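Local coordinates for protein particle-associated glycoside hydrolase (Acinetobacter phage Fri1, PDB 6C72) that is a trimeric phage tailspike that degrades the capsular polysaccharide of Acinetobacter baumannii, probably by glycosidic hydrolysis, during virus entry, at residues Met140-Phe151 and Pro193-Leu204. Numbering follows the deposited sequence.
Sequences MAKSNVEVRGTF and PENVTGAGVSNL
Glu-146 and Ser-202 meet on the same face of two neighbouring parallel strands, 145-148 and 200-202. CB of Glu-146 lies 3.9 Å from Gly-200 O. Its CG sits anti to the backbone N (chi1 170°), which lays it beside Gly-200 C. The extended chain brings Glu-146 CD to 3.8 Å from Ser-202 OG. Glu-146 OE2 accepts a 2.6 Å hydrogen bond from Ser-202 OG, almost in line with the CD-OE2 bond. Arg-148 CG packs 3.4 Å from Ser-202 OG, while Arg-148 NE bonds Gln-129. Val-147 and Val-201 point to the other face and pack on Tyr-190 and Trp-181. Between the strands, Val-147 N donates to Gly-200 O (3.0 Å), and Val-147 O accepts from Ser-202 N. At the bend after strand 200-202, Asn-203 CB makes a CH-pi contact over a face of the Phe-151 ring, 4.2 Å from its centroid. The amide reaches CE2 and CZ, the planes 39° apart. At the other end, Ser-143 OG takes a straight bond from Thr-197 N (3.0 Å, 169°). Water 1 links this hydroxyl to Asn-195 O and Thr-197 OG1. Successive parallel strands paired in register, with corners between faces, are characteristic of the right-handed beta-helix of phage tailspikes.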
# COMPACT_ATOMS: atom_id res chain seq x y z
N MET A 140 -1.97 24.39 -25.44
CA MET A 140 -2.94 23.32 -25.32
C MET A 140 -2.18 22.01 -25.47
O MET A 140 -1.50 21.81 -26.48
CB MET A 140 -4.03 23.48 -26.38
CG MET A 140 -5.21 22.58 -26.26
SD MET A 140 -6.52 23.01 -27.47
CE MET A 140 -6.64 24.78 -27.19
N ALA A 141 -2.22 21.17 -24.43
CA ALA A 141 -1.55 19.88 -24.49
C ALA A 141 -2.20 18.99 -25.56
O ALA A 141 -3.40 19.09 -25.85
CB ALA A 141 -1.60 19.18 -23.13
N LYS A 142 -1.38 18.14 -26.16
CA LYS A 142 -1.83 17.17 -27.14
C LYS A 142 -1.31 15.80 -26.74
O LYS A 142 -0.29 15.68 -26.06
CB LYS A 142 -1.37 17.56 -28.55
CG LYS A 142 -1.86 18.94 -29.01
CD LYS A 142 -3.38 19.04 -28.89
CE LYS A 142 -3.89 20.49 -28.94
NZ LYS A 142 -3.89 21.04 -30.34
N SER A 143 -1.97 14.75 -27.21
CA SER A 143 -1.72 13.42 -26.67
C SER A 143 -0.27 12.97 -26.89
O SER A 143 0.32 13.20 -27.95
CB SER A 143 -2.69 12.40 -27.28
OG SER A 143 -4.01 12.67 -26.85
N ASN A 144 0.30 12.37 -25.85
CA ASN A 144 1.63 11.76 -25.91
C ASN A 144 2.72 12.79 -26.23
O ASN A 144 3.74 12.47 -26.83
CB ASN A 144 1.65 10.60 -26.90
CG ASN A 144 0.58 9.55 -26.59
OD1 ASN A 144 -0.24 9.20 -27.45
ND2 ASN A 144 0.57 9.06 -25.36
N VAL A 145 2.49 14.05 -25.86
CA VAL A 145 3.50 15.10 -25.96
C VAL A 145 3.78 15.63 -24.57
O VAL A 145 2.85 15.92 -23.81
CB VAL A 145 3.05 16.23 -26.90
CG1 VAL A 145 4.04 17.40 -26.82
CG2 VAL A 145 2.90 15.71 -28.33
N GLU A 146 5.06 15.77 -24.24
CA GLU A 146 5.51 16.34 -22.98
C GLU A 146 6.28 17.63 -23.26
O GLU A 146 7.15 17.66 -24.14
CB GLU A 146 6.41 15.35 -22.22
CG GLU A 146 7.12 15.94 -21.01
CD GLU A 146 8.15 14.99 -20.41
OE1 GLU A 146 8.22 13.81 -20.84
OE2 GLU A 146 8.91 15.42 -19.52
N VAL A 147 5.98 18.68 -22.51
CA VAL A 147 6.70 19.94 -22.56
C VAL A 147 7.75 19.90 -21.47
O VAL A 147 7.43 19.62 -20.31
CB VAL A 147 5.76 21.15 -22.40
CG1 VAL A 147 6.55 22.43 -22.31
CG2 VAL A 147 4.78 21.22 -23.57
N ARG A 148 9.02 20.13 -21.83
CA ARG A 148 10.13 19.97 -20.91
C ARG A 148 11.01 21.22 -20.93
O ARG A 148 11.41 21.67 -22.00
CB ARG A 148 10.95 18.72 -21.25
CG ARG A 148 12.06 18.42 -20.24
CD ARG A 148 12.77 17.10 -20.56
NE ARG A 148 13.51 17.17 -21.82
CZ ARG A 148 13.80 16.12 -22.58
NH1 ARG A 148 13.42 14.91 -22.22
NH2 ARG A 148 14.47 16.30 -23.72
N GLY A 149 11.31 21.76 -19.75
CA GLY A 149 12.20 22.89 -19.64
C GLY A 149 13.64 22.47 -19.43
O GLY A 149 14.01 21.30 -19.52
N THR A 150 14.47 23.47 -19.12
CA THR A 150 15.91 23.32 -18.94
C THR A 150 16.28 23.84 -17.56
O THR A 150 16.04 25.00 -17.25
CB THR A 150 16.68 24.09 -20.02
OG1 THR A 150 16.31 23.64 -21.33
CG2 THR A 150 18.20 23.95 -19.84
N PHE A 151 16.87 22.98 -16.74
CA PHE A 151 17.39 23.43 -15.46
C PHE A 151 18.47 24.49 -15.67
O PHE A 151 19.24 24.44 -16.64
CB PHE A 151 17.96 22.26 -14.64
CG PHE A 151 16.91 21.29 -14.14
CD1 PHE A 151 16.01 21.65 -13.16
CD2 PHE A 151 16.83 20.00 -14.66
CE1 PHE A 151 15.05 20.76 -12.71
CE2 PHE A 151 15.87 19.11 -14.23
CZ PHE A 151 14.98 19.48 -13.25
N PRO A 193 -6.82 19.30 -22.58
CA PRO A 193 -8.23 19.11 -22.91
C PRO A 193 -8.68 17.68 -22.63
O PRO A 193 -7.87 16.77 -22.47
CB PRO A 193 -8.31 19.39 -24.42
CG PRO A 193 -7.11 20.15 -24.73
CD PRO A 193 -6.03 19.68 -23.77
N GLU A 194 -10.00 17.51 -22.59
CA GLU A 194 -10.55 16.16 -22.51
C GLU A 194 -10.11 15.35 -23.72
O GLU A 194 -9.85 15.90 -24.80
CB GLU A 194 -12.08 16.21 -22.40
CG GLU A 194 -12.79 16.82 -23.61
CD GLU A 194 -12.92 18.33 -23.52
OE1 GLU A 194 -12.16 18.94 -22.73
OE2 GLU A 194 -13.79 18.90 -24.23
N ASN A 195 -9.97 14.05 -23.52
CA ASN A 195 -9.51 13.08 -24.52
C ASN A 195 -8.05 13.28 -24.93
O ASN A 195 -7.59 12.61 -25.86
CB ASN A 195 -10.40 13.06 -25.76
CG ASN A 195 -11.70 12.34 -25.51
OD1 ASN A 195 -11.72 11.32 -24.81
ND2 ASN A 195 -12.80 12.83 -26.09
N VAL A 196 -7.31 14.17 -24.28
CA VAL A 196 -5.87 14.25 -24.46
C VAL A 196 -5.21 13.34 -23.42
O VAL A 196 -5.41 13.52 -22.21
CB VAL A 196 -5.36 15.69 -24.37
CG1 VAL A 196 -3.84 15.71 -24.24
CG2 VAL A 196 -5.81 16.50 -25.61
N THR A 197 -4.46 12.35 -23.89
CA THR A 197 -3.94 11.28 -23.06
C THR A 197 -2.42 11.24 -23.12
O THR A 197 -1.83 11.45 -24.19
CB THR A 197 -4.47 9.93 -23.52
OG1 THR A 197 -4.15 9.75 -24.91
CG2 THR A 197 -5.98 9.85 -23.33
N GLY A 198 -1.79 10.92 -21.99
CA GLY A 198 -0.36 10.69 -21.99
C GLY A 198 0.48 11.93 -22.18
O GLY A 198 1.63 11.82 -22.58
N ALA A 199 -0.09 13.11 -21.96
CA ALA A 199 0.66 14.34 -22.00
C ALA A 199 1.42 14.53 -20.69
O ALA A 199 1.15 13.87 -19.69
CB ALA A 199 -0.28 15.52 -22.24
N GLY A 200 2.35 15.48 -20.70
CA GLY A 200 3.13 15.75 -19.51
C GLY A 200 3.86 17.08 -19.57
O GLY A 200 3.86 17.78 -20.58
N VAL A 201 4.50 17.40 -18.45
CA VAL A 201 5.34 18.58 -18.31
C VAL A 201 6.41 18.25 -17.28
O VAL A 201 6.17 17.49 -16.34
CB VAL A 201 4.53 19.83 -17.88
CG1 VAL A 201 3.85 19.60 -16.53
CG2 VAL A 201 5.44 21.08 -17.83
N SER A 202 7.61 18.81 -17.48
CA SER A 202 8.68 18.55 -16.51
C SER A 202 9.77 19.60 -16.60
O SER A 202 9.89 20.33 -17.59
CB SER A 202 9.29 17.16 -16.69
OG SER A 202 10.06 17.09 -17.85
N ASN A 203 10.55 19.67 -15.51
CA ASN A 203 11.81 20.40 -15.46
C ASN A 203 11.61 21.89 -15.79
O ASN A 203 12.35 22.46 -16.58
CB ASN A 203 12.85 19.78 -16.40
CG ASN A 203 13.20 18.35 -16.04
OD1 ASN A 203 12.63 17.79 -15.12
ND2 ASN A 203 14.15 17.77 -16.76
N LEU A 204 10.62 22.51 -15.16
CA LEU A 204 10.42 23.94 -15.36
C LEU A 204 9.63 24.51 -14.19
O LEU A 204 9.09 23.78 -13.36
CB LEU A 204 9.73 24.22 -16.70
CG LEU A 204 8.42 23.52 -17.07
CD1 LEU A 204 7.20 24.11 -16.37
CD2 LEU A 204 8.24 23.55 -18.59
O HOH W 1 -6.15 10.68 -26.61
O HOH W 2 -2.06 8.31 -25.15
O HOH W 3 15.55 19.07 -19.01
O HOH W 4 13.83 24.59 -15.45